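Local atomic coordinates of Lic12234 (Leptospira interrogans, PDB entry 4TZH), a protein that is of unknown function but, as a leucine-rich repeat protein of a human pathogen, may act as a virulence factor, possibly by binding other proteins. Residues L10-L14 with P34-L40; L109-L115 with L132-L138; L158-W164 with Q183-I189. The contacts are given in a common frame with arbitrary orientation. Numbering follows the deposited sequence.

Interaction 1 (L10-L14 with P34-L40)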
loop_
_atom_site.group_PDB
_atom_site.type_symbol
_atom_site.label_atom_id
_atom_site.label_comp_id
_atom_site.label_asym_id
_atom_site.label_seq_id
_atom_site.Cartn_x
_atom_site.Cartn_y
_atom_site.Cartn_z
ATOM N N LEU A 10 13.622 9.778 14.540
ATOM C CA LEU A 10 12.547 9.394 15.442
ATOM C C LEU A 10 12.776 9.905 16.854
ATOM O O LEU A 10 11.820 10.385 17.463
ATOM C CB LEU A 10 12.326 7.869 15.425
ATOM C CG LEU A 10 11.175 7.320 16.314
ATOM C CD1 LEU A 10 9.793 7.896 15.957
ATOM C CD2 LEU A 10 11.096 5.771 16.262
ATOM N N SER A 11 14.025 9.811 17.383
ATOM C CA SER A 11 14.225 10.277 18.751
ATOM C C SER A 11 13.892 11.754 18.924
ATOM O O SER A 11 13.227 12.114 19.910
ATOM C CB SER A 11 15.628 9.935 19.245
ATOM O OG SER A 11 16.666 10.357 18.376
ATOM N N ASP A 12 14.317 12.601 17.970
ATOM C CA ASP A 12 13.984 14.026 18.006
ATOM C C ASP A 12 12.468 14.208 17.873
ATOM O O ASP A 12 11.908 14.990 18.630
ATOM C CB ASP A 12 14.678 14.808 16.879
ATOM C CG ASP A 12 16.163 15.033 17.042
ATOM O OD1 ASP A 12 16.658 14.935 18.190
ATOM O OD2 ASP A 12 16.823 15.369 16.033
ATOM N N ALA A 13 11.794 13.435 16.982
ATOM C CA ALA A 13 10.331 13.540 16.806
ATOM C C ALA A 13 9.619 13.242 18.100
ATOM O O ALA A 13 8.630 13.903 18.388
ATOM C CB ALA A 13 9.838 12.577 15.719
ATOM N N LEU A 14 10.112 12.255 18.879
ATOM C CA LEU A 14 9.499 11.900 20.151
ATOM C C LEU A 14 9.601 12.990 21.226
ATOM O O LEU A 14 8.885 12.898 22.215
ATOM C CB LEU A 14 10.077 10.578 20.672
ATOM C CG LEU A 14 9.756 9.372 19.810
ATOM C CD1 LEU A 14 10.487 8.147 20.304
ATOM C CD2 LEU A 14 8.251 9.135 19.748
ATOM N N PRO A 34 10.301 0.888 15.424
ATOM C CA PRO A 34 10.037 0.907 16.873
ATOM C C PRO A 34 8.586 1.156 17.227
ATOM O O PRO A 34 7.924 1.963 16.556
ATOM C CB PRO A 34 10.924 2.060 17.371
ATOM C CG PRO A 34 12.050 2.063 16.406
ATOM C CD PRO A 34 11.375 1.839 15.072
ATOM N N LYS A 35 8.105 0.520 18.314
ATOM C CA LYS A 35 6.728 0.659 18.786
ATOM C C LYS A 35 6.387 2.083 19.169
ATOM O O LYS A 35 5.218 2.452 19.107
ATOM C CB LYS A 35 6.468 -0.298 19.990
ATOM C CG LYS A 35 6.597 -1.779 19.614
ATOM C CD LYS A 35 6.352 -2.696 20.807
ATOM C CE LYS A 35 6.416 -4.161 20.442
ATOM N NZ LYS A 35 6.217 -5.022 21.641
ATOM N N GLU A 36 7.401 2.890 19.520
ATOM C CA GLU A 36 7.226 4.270 19.964
ATOM C C GLU A 36 6.652 5.145 18.853
ATOM O O GLU A 36 6.192 6.245 19.157
ATOM C CB GLU A 36 8.532 4.852 20.527
ATOM C CG GLU A 36 8.943 4.242 21.860
ATOM C CD GLU A 36 9.519 2.837 21.810
ATOM O OE1 GLU A 36 10.033 2.431 20.740
ATOM O OE2 GLU A 36 9.450 2.139 22.847
ATOM N N ILE A 37 6.602 4.637 17.585
ATOM C CA ILE A 37 5.939 5.361 16.501
ATOM C C ILE A 37 4.492 5.709 16.921
ATOM O O ILE A 37 3.972 6.734 16.479
ATOM C CB ILE A 37 5.944 4.483 15.197
ATOM C CG1 ILE A 37 5.502 5.289 13.952
ATOM C CG2 ILE A 37 5.056 3.198 15.319
ATOM C CD1 ILE A 37 6.588 6.204 13.437
ATOM N N GLU A 38 3.839 4.882 17.786
ATOM C CA GLU A 38 2.459 5.196 18.177
ATOM C C GLU A 38 2.310 6.547 18.878
ATOM O O GLU A 38 1.183 7.038 18.986
ATOM C CB GLU A 38 1.880 4.098 19.067
ATOM C CG GLU A 38 2.576 3.976 20.397
ATOM C CD GLU A 38 1.958 2.917 21.288
ATOM O OE1 GLU A 38 0.758 2.607 21.112
ATOM O OE2 GLU A 38 2.689 2.378 22.146
ATOM N N GLN A 39 3.418 7.119 19.381
ATOM C CA GLN A 39 3.311 8.426 20.045
ATOM C C GLN A 39 3.044 9.584 19.062
ATOM O O GLN A 39 2.613 10.662 19.494
ATOM C CB GLN A 39 4.572 8.729 20.845
ATOM C CG GLN A 39 4.733 7.815 22.050
ATOM C CD GLN A 39 6.012 8.139 22.781
ATOM O OE1 GLN A 39 6.319 9.295 23.067
ATOM N NE2 GLN A 39 6.777 7.124 23.101
ATOM N N LEU A 40 3.301 9.370 17.759
ATOM C CA LEU A 40 3.174 10.430 16.757
ATOM C C LEU A 40 1.757 10.465 16.257
ATOM O O LEU A 40 1.475 10.171 15.099
ATOM C CB LEU A 40 4.198 10.215 15.631
ATOM C CG LEU A 40 5.655 10.053 16.104
ATOM C CD1 LEU A 40 6.601 9.953 14.894
ATOM C CD2 LEU A 40 6.106 11.265 16.939
HETATM O O HOH W 1 8.139 11.068 24.087
#
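This is an apolar helix-to-helix contact at the N-terminal end of the solenoid, where the short helix 10-13 packs against the 3-10 segment 35-39 on the connection between strands 22-24 and 45-47. Its centre lies about 21 Å from the centre of the chain, and it buries 328 Å² in all. Leucines do most of the work. Leu-10 points toward the other segment and reaches three residues with its two methyls: CD2 sits 3.8 Å from CG of Pro-34, and CD1 lies 3.9 Å from CD1 of Leu-40 and 4.4 Å from CD1 of Ile-37. One helical turn on, Leu-14 bends its end inward, so that its CD2 comes 3.6 Å from the carbonyl O of Glu-36 and 4.1 Å from CD2 of Leu-40. Ala-13 fills the space beside them, its CB 4.1 Å from Leu-40 CD2. Direct polar bonding between the segments is absent; instead water 1 donates to Leu-14 O and to Gln-39 OE1, 2.7 Å each, and bridges the exposed edge. Behind the contact, Leu-10, Ile-37 and Leu-40 all rest on Leu-23 of strand 22-24. Leucines turned into the core mark the leucine-rich repeat, and a 3-10 segment is one form its convex side takes; helix 10-13 lies against the first turn, consistent with an N-terminal cap.

Interaction 2 (L109-L115 with L132-L138)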
loop_
_atom_site.group_PDB
_atom_site.type_symbol
_atom_site.label_atom_id
_atom_site.label_comp_id
_atom_site.label_asym_id
_atom_site.label_seq_id
_atom_site.Cartn_x
_atom_site.Cartn_y
_atom_site.Cartn_z
ATOM N N LEU A 109 -9.013 -0.239 3.709
ATOM C CA LEU A 109 -8.400 1.091 3.570
ATOM C C LEU A 109 -9.378 1.929 2.737
ATOM O O LEU A 109 -9.179 2.171 1.547
ATOM C CB LEU A 109 -7.030 0.920 2.912
ATOM C CG LEU A 109 -6.037 0.066 3.716
ATOM C CD1 LEU A 109 -4.752 -0.181 2.946
ATOM C CD2 LEU A 109 -5.749 0.670 5.067
ATOM N N GLU A 110 -10.426 2.390 3.392
ATOM C CA GLU A 110 -11.545 3.035 2.749
ATOM C C GLU A 110 -11.241 4.195 1.823
ATOM O O GLU A 110 -11.956 4.343 0.803
ATOM C CB GLU A 110 -12.567 3.481 3.811
ATOM C CG GLU A 110 -13.505 2.354 4.202
ATOM C CD GLU A 110 -13.978 2.357 5.641
ATOM O OE1 GLU A 110 -14.698 3.304 6.036
ATOM O OE2 GLU A 110 -13.673 1.378 6.360
ATOM N N LYS A 111 -10.219 5.020 2.136
ATOM C CA LYS A 111 -9.965 6.190 1.307
ATOM C C LYS A 111 -8.800 5.928 0.338
ATOM O O LYS A 111 -8.360 6.856 -0.338
ATOM C CB LYS A 111 -9.594 7.378 2.191
ATOM C CG LYS A 111 -10.820 8.019 2.859
ATOM C CD LYS A 111 -10.303 9.236 3.645
ATOM C CE LYS A 111 -11.403 9.914 4.393
ATOM N NZ LYS A 111 -10.804 11.039 5.152
ATOM N N LEU A 112 -8.310 4.683 0.266
ATOM C CA LEU A 112 -7.120 4.453 -0.578
ATOM C C LEU A 112 -7.400 4.735 -2.032
ATOM O O LEU A 112 -8.367 4.186 -2.593
ATOM C CB LEU A 112 -6.658 3.017 -0.363
ATOM C CG LEU A 112 -5.251 2.699 -0.899
ATOM C CD1 LEU A 112 -4.188 3.476 -0.151
ATOM C CD2 LEU A 112 -4.952 1.202 -0.800
ATOM N N GLY A 113 -6.553 5.561 -2.620
ATOM C CA GLY A 113 -6.712 5.941 -4.012
ATOM C C GLY A 113 -5.631 5.390 -4.908
ATOM O O GLY A 113 -5.903 5.106 -6.083
ATOM N N ILE A 114 -4.408 5.242 -4.377
ATOM C CA ILE A 114 -3.293 4.791 -5.213
ATOM C C ILE A 114 -2.570 3.698 -4.478
ATOM O O ILE A 114 -2.189 3.873 -3.313
ATOM C CB ILE A 114 -2.348 5.993 -5.497
ATOM C CG1 ILE A 114 -3.111 7.094 -6.314
ATOM C CG2 ILE A 114 -1.126 5.504 -6.289
ATOM C CD1 ILE A 114 -2.490 8.445 -6.473
ATOM N N LEU A 115 -2.445 2.520 -5.124
ATOM C CA LEU A 115 -1.812 1.362 -4.507
ATOM C C LEU A 115 -0.742 0.826 -5.456
ATOM O O LEU A 115 -1.092 0.388 -6.557
ATOM C CB LEU A 115 -2.868 0.299 -4.198
ATOM C CG LEU A 115 -2.384 -1.013 -3.613
ATOM C CD1 LEU A 115 -1.482 -0.815 -2.382
ATOM C CD2 LEU A 115 -3.546 -1.896 -3.233
ATOM N N LEU A 132 -12.164 -1.616 -2.106
ATOM C CA LEU A 132 -11.446 -0.334 -2.203
ATOM C C LEU A 132 -12.151 0.609 -3.148
ATOM O O LEU A 132 -11.692 0.885 -4.249
ATOM C CB LEU A 132 -9.991 -0.574 -2.603
ATOM C CG LEU A 132 -9.212 -1.401 -1.579
ATOM C CD1 LEU A 132 -7.829 -1.695 -2.105
ATOM C CD2 LEU A 132 -9.107 -0.659 -0.224
ATOM N N GLU A 133 -13.294 1.138 -2.695
ATOM C CA GLU A 133 -14.162 1.946 -3.555
ATOM C C GLU A 133 -13.539 3.195 -4.132
ATOM O O GLU A 133 -13.983 3.665 -5.183
ATOM C CB GLU A 133 -15.463 2.332 -2.828
ATOM C CG GLU A 133 -16.259 1.144 -2.314
ATOM C CD GLU A 133 -17.647 1.416 -1.768
ATOM O OE1 GLU A 133 -18.357 2.285 -2.325
ATOM O OE2 GLU A 133 -18.050 0.695 -0.828
ATOM N N ASN A 134 -12.520 3.766 -3.442
ATOM C CA ASN A 134 -11.930 4.999 -3.913
ATOM C C ASN A 134 -10.640 4.762 -4.728
ATOM O O ASN A 134 -9.968 5.712 -5.093
ATOM C CB ASN A 134 -11.644 5.877 -2.699
ATOM C CG ASN A 134 -12.913 6.476 -2.155
ATOM O OD1 ASN A 134 -13.219 6.340 -0.952
ATOM N ND2 ASN A 134 -13.644 7.152 -3.019
ATOM N N LEU A 135 -10.324 3.490 -5.024
ATOM C CA LEU A 135 -9.085 3.206 -5.739
ATOM C C LEU A 135 -9.147 3.708 -7.169
ATOM O O LEU A 135 -10.087 3.332 -7.894
ATOM C CB LEU A 135 -8.797 1.716 -5.667
ATOM C CG LEU A 135 -7.346 1.308 -5.888
ATOM C CD1 LEU A 135 -6.443 1.833 -4.764
ATOM C CD2 LEU A 135 -7.240 -0.183 -6.026
ATOM N N VAL A 136 -8.140 4.497 -7.583
ATOM C CA VAL A 136 -8.038 5.089 -8.911
ATOM C C VAL A 136 -6.915 4.429 -9.716
ATOM O O VAL A 136 -6.983 4.301 -10.941
ATOM C CB VAL A 136 -7.829 6.617 -8.765
ATOM C CG1 VAL A 136 -7.597 7.295 -10.109
ATOM C CG2 VAL A 136 -9.021 7.263 -8.046
ATOM N N SER A 137 -5.854 4.020 -9.011
ATOM C CA SER A 137 -4.728 3.437 -9.725
ATOM C C SER A 137 -4.218 2.221 -8.959
ATOM O O SER A 137 -3.989 2.303 -7.747
ATOM C CB SER A 137 -3.611 4.476 -9.845
ATOM O OG SER A 137 -2.527 3.898 -10.561
ATOM N N LEU A 138 -4.084 1.091 -9.666
ATOM C CA LEU A 138 -3.602 -0.147 -9.065
ATOM C C LEU A 138 -2.478 -0.664 -9.941
ATOM O O LEU A 138 -2.742 -1.014 -11.102
ATOM C CB LEU A 138 -4.722 -1.165 -8.937
ATOM C CG LEU A 138 -4.374 -2.549 -8.407
ATOM C CD1 LEU A 138 -3.680 -2.478 -7.032
ATOM C CD2 LEU A 138 -5.619 -3.428 -8.323
HETATM O O HOH W 2 -10.488 2.763 -1.551
HETATM O O HOH W 3 -0.667 2.684 -8.756
#
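Both backbones follow the same course, a type I turn (Leu-109 to Leu-112 and Leu-132 to Leu-135) leading into a parallel strand. Ile-114 pairs with Ser-137, CA to CA 4.9 Å, and Leu-115 with Leu-138, CA to CA 5.1 Å. Gly-113 O accepts twice, from Val-136 N at 2.8 Å and Ser-137 N at 3.1 Å, and Leu-115 N donates to Ser-137 O at 3.1 Å. Within the turns, before the strands begin, water 2 links the two segments: it accepts from Asn-134 N at 3.0 Å and lies 2.8 Å from Leu-112 O and 3.2 Å from Glu-110 O. The leucines pack against those of the next coil, with Leu-115 CD2 3.8 Å from Leu-138 CD1, Leu-115 CB 3.9 Å from Leu-135 CD1, and Leu-112 CG 4.1 Å from Leu-135 CD1. Ile-114 and Ser-137 occupy the other face of the sheet, where water 3 joins Leu-115 O and Ser-137 OG. Away from this core, Glu-110 forms a salt bridge with Lys-87. Equivalent leucines one repeat of 23 residues apart, lined up beside a parallel sheet, are the signature of the leucine-rich repeat solenoid.

Interaction 3 (L158-W164 with Q183-I189). With ZN (zinc ion), chain G; ZN (zinc ion), chain K.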
loop_
_atom_site.group_PDB
_atom_site.type_symbol
_atom_site.label_atom_id
_atom_site.label_comp_id
_atom_site.label_asym_id
_atom_site.label_seq_id
_atom_site.Cartn_x
_atom_site.Cartn_y
_atom_site.Cartn_z
ATOM N N LEU A 158 -11.656 2.908 -10.608
ATOM C CA LEU A 158 -10.333 2.516 -11.108
ATOM C C LEU A 158 -10.139 3.052 -12.535
ATOM O O LEU A 158 -10.974 2.791 -13.429
ATOM C CB LEU A 158 -10.197 1.007 -11.031
ATOM C CG LEU A 158 -8.771 0.477 -11.176
ATOM C CD1 LEU A 158 -7.897 0.958 -10.022
ATOM C CD2 LEU A 158 -8.758 -1.019 -11.293
ATOM N N ARG A 159 -9.041 3.794 -12.743
ATOM C CA ARG A 159 -8.742 4.404 -14.038
ATOM C C ARG A 159 -7.546 3.774 -14.712
ATOM O O ARG A 159 -7.425 3.825 -15.936
ATOM C CB ARG A 159 -8.599 5.928 -13.897
ATOM C CG ARG A 159 -9.910 6.631 -13.450
ATOM C CD ARG A 159 -11.093 6.356 -14.390
ATOM N NE ARG A 159 -12.394 6.792 -13.860
ATOM C CZ ARG A 159 -13.409 5.986 -13.552
ATOM N NH1 ARG A 159 -13.292 4.672 -13.693
ATOM N NH2 ARG A 159 -14.544 6.486 -13.086
ATOM N N ILE A 160 -6.636 3.192 -13.919
ATOM C CA ILE A 160 -5.459 2.503 -14.438
ATOM C C ILE A 160 -5.283 1.202 -13.715
ATOM O O ILE A 160 -5.193 1.190 -12.472
ATOM C CB ILE A 160 -4.152 3.325 -14.311
ATOM C CG1 ILE A 160 -4.259 4.680 -15.054
ATOM C CG2 ILE A 160 -2.969 2.510 -14.848
ATOM C CD1 ILE A 160 -2.948 5.486 -14.998
ATOM N N LEU A 161 -5.197 0.104 -14.490
ATOM C CA LEU A 161 -4.860 -1.199 -13.932
ATOM C C LEU A 161 -3.578 -1.648 -14.647
ATOM O O LEU A 161 -3.638 -1.894 -15.862
ATOM C CB LEU A 161 -5.988 -2.224 -14.146
ATOM C CG LEU A 161 -5.689 -3.645 -13.706
ATOM C CD1 LEU A 161 -5.415 -3.720 -12.198
ATOM C CD2 LEU A 161 -6.862 -4.580 -14.060
ATOM N N ASN A 162 -2.435 -1.713 -13.947
ATOM C CA ASN A 162 -1.181 -2.051 -14.620
ATOM C C ASN A 162 -0.758 -3.463 -14.267
ATOM O O ASN A 162 -0.443 -3.746 -13.105
ATOM C CB ASN A 162 -0.126 -1.020 -14.241
ATOM C CG ASN A 162 1.064 -1.148 -15.149
ATOM O OD1 ASN A 162 1.498 -2.249 -15.457
ATOM N ND2 ASN A 162 1.518 0.003 -15.698
ATOM N N LEU A 163 -0.769 -4.327 -15.269
ATOM C CA LEU A 163 -0.424 -5.748 -15.116
ATOM C C LEU A 163 0.821 -6.091 -15.918
ATOM O O LEU A 163 1.067 -7.268 -16.168
ATOM C CB LEU A 163 -1.598 -6.670 -15.571
ATOM C CG LEU A 163 -2.924 -6.387 -14.838
ATOM C CD1 LEU A 163 -4.053 -7.232 -15.426
ATOM C CD2 LEU A 163 -2.800 -6.679 -13.358
ATOM N N TRP A 164 1.626 -5.083 -16.319
ATOM C CA TRP A 164 2.819 -5.389 -17.109
ATOM C C TRP A 164 3.712 -6.425 -16.443
ATOM O O TRP A 164 3.806 -6.488 -15.219
ATOM C CB TRP A 164 3.670 -4.138 -17.308
ATOM C CG TRP A 164 3.107 -3.132 -18.293
ATOM C CD1 TRP A 164 2.297 -3.374 -19.366
ATOM C CD2 TRP A 164 3.405 -1.736 -18.322
ATOM N NE1 TRP A 164 2.052 -2.191 -20.054
ATOM C CE2 TRP A 164 2.702 -1.172 -19.417
ATOM C CE3 TRP A 164 4.156 -0.894 -17.504
ATOM C CZ2 TRP A 164 2.771 0.191 -19.727
ATOM C CZ3 TRP A 164 4.228 0.459 -17.810
ATOM C CH2 TRP A 164 3.520 0.991 -18.893
ATOM N N GLN A 183 -17.031 0.915 -17.876
ATOM C CA GLN A 183 -16.137 1.810 -17.161
ATOM C C GLN A 183 -14.980 2.439 -17.947
ATOM O O GLN A 183 -14.360 1.776 -18.785
ATOM C CB GLN A 183 -15.571 1.024 -15.992
ATOM C CG GLN A 183 -14.862 1.851 -14.937
ATOM C CD GLN A 183 -14.525 0.959 -13.785
ATOM O OE1 GLN A 183 -15.327 0.114 -13.370
ATOM N NE2 GLN A 183 -13.330 1.124 -13.266
ATOM N N GLU A 184 -14.670 3.715 -17.616
ATOM C CA GLU A 184 -13.541 4.476 -18.139
ATOM C C GLU A 184 -12.293 3.917 -17.418
ATOM O O GLU A 184 -12.191 4.036 -16.197
ATOM C CB GLU A 184 -13.720 5.948 -17.757
ATOM C CG GLU A 184 -12.773 6.966 -18.366
ATOM C CD GLU A 184 -13.380 8.359 -18.388
ATOM O OE1 GLU A 184 -13.099 9.150 -17.459
ATOM O OE2 GLU A 184 -14.200 8.629 -19.293
ATOM N N ILE A 185 -11.416 3.242 -18.153
ATOM C CA ILE A 185 -10.206 2.641 -17.581
ATOM C C ILE A 185 -9.238 2.333 -18.707
ATOM O O ILE A 185 -9.665 2.019 -19.827
ATOM C CB ILE A 185 -10.552 1.326 -16.793
ATOM C CG1 ILE A 185 -9.338 0.789 -15.999
ATOM C CG2 ILE A 185 -11.178 0.234 -17.685
ATOM C CD1 ILE A 185 -9.700 -0.372 -15.006
ATOM N N THR A 186 -7.957 2.390 -18.411
ATOM C CA THR A 186 -6.948 1.849 -19.305
ATOM C C THR A 186 -6.314 0.652 -18.577
ATOM O O THR A 186 -5.963 0.749 -17.391
ATOM C CB THR A 186 -5.946 2.888 -19.826
ATOM O OG1 THR A 186 -5.076 2.191 -20.719
ATOM C CG2 THR A 186 -5.144 3.552 -18.728
ATOM N N ILE A 187 -6.205 -0.454 -19.279
ATOM C CA ILE A 187 -5.651 -1.680 -18.745
ATOM C C ILE A 187 -4.362 -1.953 -19.486
ATOM O O ILE A 187 -4.353 -1.998 -20.726
ATOM C CB ILE A 187 -6.675 -2.832 -18.857
ATOM C CG1 ILE A 187 -7.930 -2.486 -18.003
ATOM C CG2 ILE A 187 -6.043 -4.135 -18.344
ATOM C CD1 ILE A 187 -9.139 -3.398 -18.251
ATOM N N GLU A 188 -3.286 -2.142 -18.717
ATOM C CA GLU A 188 -1.987 -2.436 -19.288
ATOM C C GLU A 188 -1.631 -3.890 -19.066
ATOM O O GLU A 188 -1.411 -4.312 -17.949
ATOM C CB GLU A 188 -0.953 -1.492 -18.665
ATOM C CG GLU A 188 -1.053 -0.062 -19.218
ATOM C CD GLU A 188 -0.727 0.054 -20.699
ATOM O OE1 GLU A 188 -0.244 -0.936 -21.290
ATOM O OE2 GLU A 188 -0.944 1.158 -21.266
ATOM N N ILE A 189 -1.620 -4.672 -20.143
ATOM C CA ILE A 189 -1.258 -6.101 -20.081
ATOM C C ILE A 189 -0.154 -6.322 -21.123
ATOM O O ILE A 189 -0.347 -5.942 -22.288
ATOM C CB ILE A 189 -2.493 -7.017 -20.317
ATOM C CG1 ILE A 189 -3.587 -6.808 -19.241
ATOM C CG2 ILE A 189 -2.080 -8.514 -20.386
ATOM C CD1 ILE A 189 -4.987 -7.425 -19.623
HETATM ZN ZN ZN G . -12.260 11.082 -18.950
HETATM ZN ZN ZN K . 0.019 -0.415 -23.204
#
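Leu-158 opens the contact with its carbonyl O, which accepts from Gln-183 NE2 at 2.9 Å, while its CD2 packs 3.9 Å from CD1 of Ile-185. Arg-159 NH1 donates to Leu-158 O at 3.0 Å and to Lys-156 O, and weakly to Glu-184 O at 2.8 Å; Arg-159 O takes Thr-186 N at 2.9 Å. Ile-160 CG1 lies 3.9 Å from Thr-186 CG2. Leu-161 N donates to Thr-186 O at 3.1 Å, and Leu-161 O accepts from Glu-188 N at 2.9 Å. Asn-162, its side chain against Glu-188, accepts at OD1 from Trp-164 N in an Asx turn. Leu-163 N bonds Glu-188 O at 2.8 Å. Glu-188 CB lies over the Trp-164 five-membered ring, 3.8 Å from its centroid, a CH-pi contact; Trp-164 NE1 donates to Glu-188 OE1 at 2.9 Å, which also binds zinc at 2.0 Å. Strand 160-162 lies between strands 137-139 and 186-188, the last at the sheet's edge, where helix 173-179 packs through Ile-176 on Ile-187 and Ile-189.

Interactions 2 and 3 belong to the same parallel sheet and touch directly: Val-136 O lies 2.8 Å from Arg-159 N and Leu-138 O 2.9 Å from Asn-162 N, both probable hydrogen bonds. Interaction 1 stands apart toward the other end of the solenoid, its centre about 27 Å from that of interaction 2 and about 38 Å from that of interaction 3. All three are partly buried, with leucines inward and an exposed polar margin; interaction 2 is nearest the middle of the chain. Interaction 3 keeps its backbone pairing but adds polar side chains and zinc-binding glutamates. Waters bridge interactions 1 and 2, but interaction 1, outside strand pairing, lacks direct hydrogen bonds.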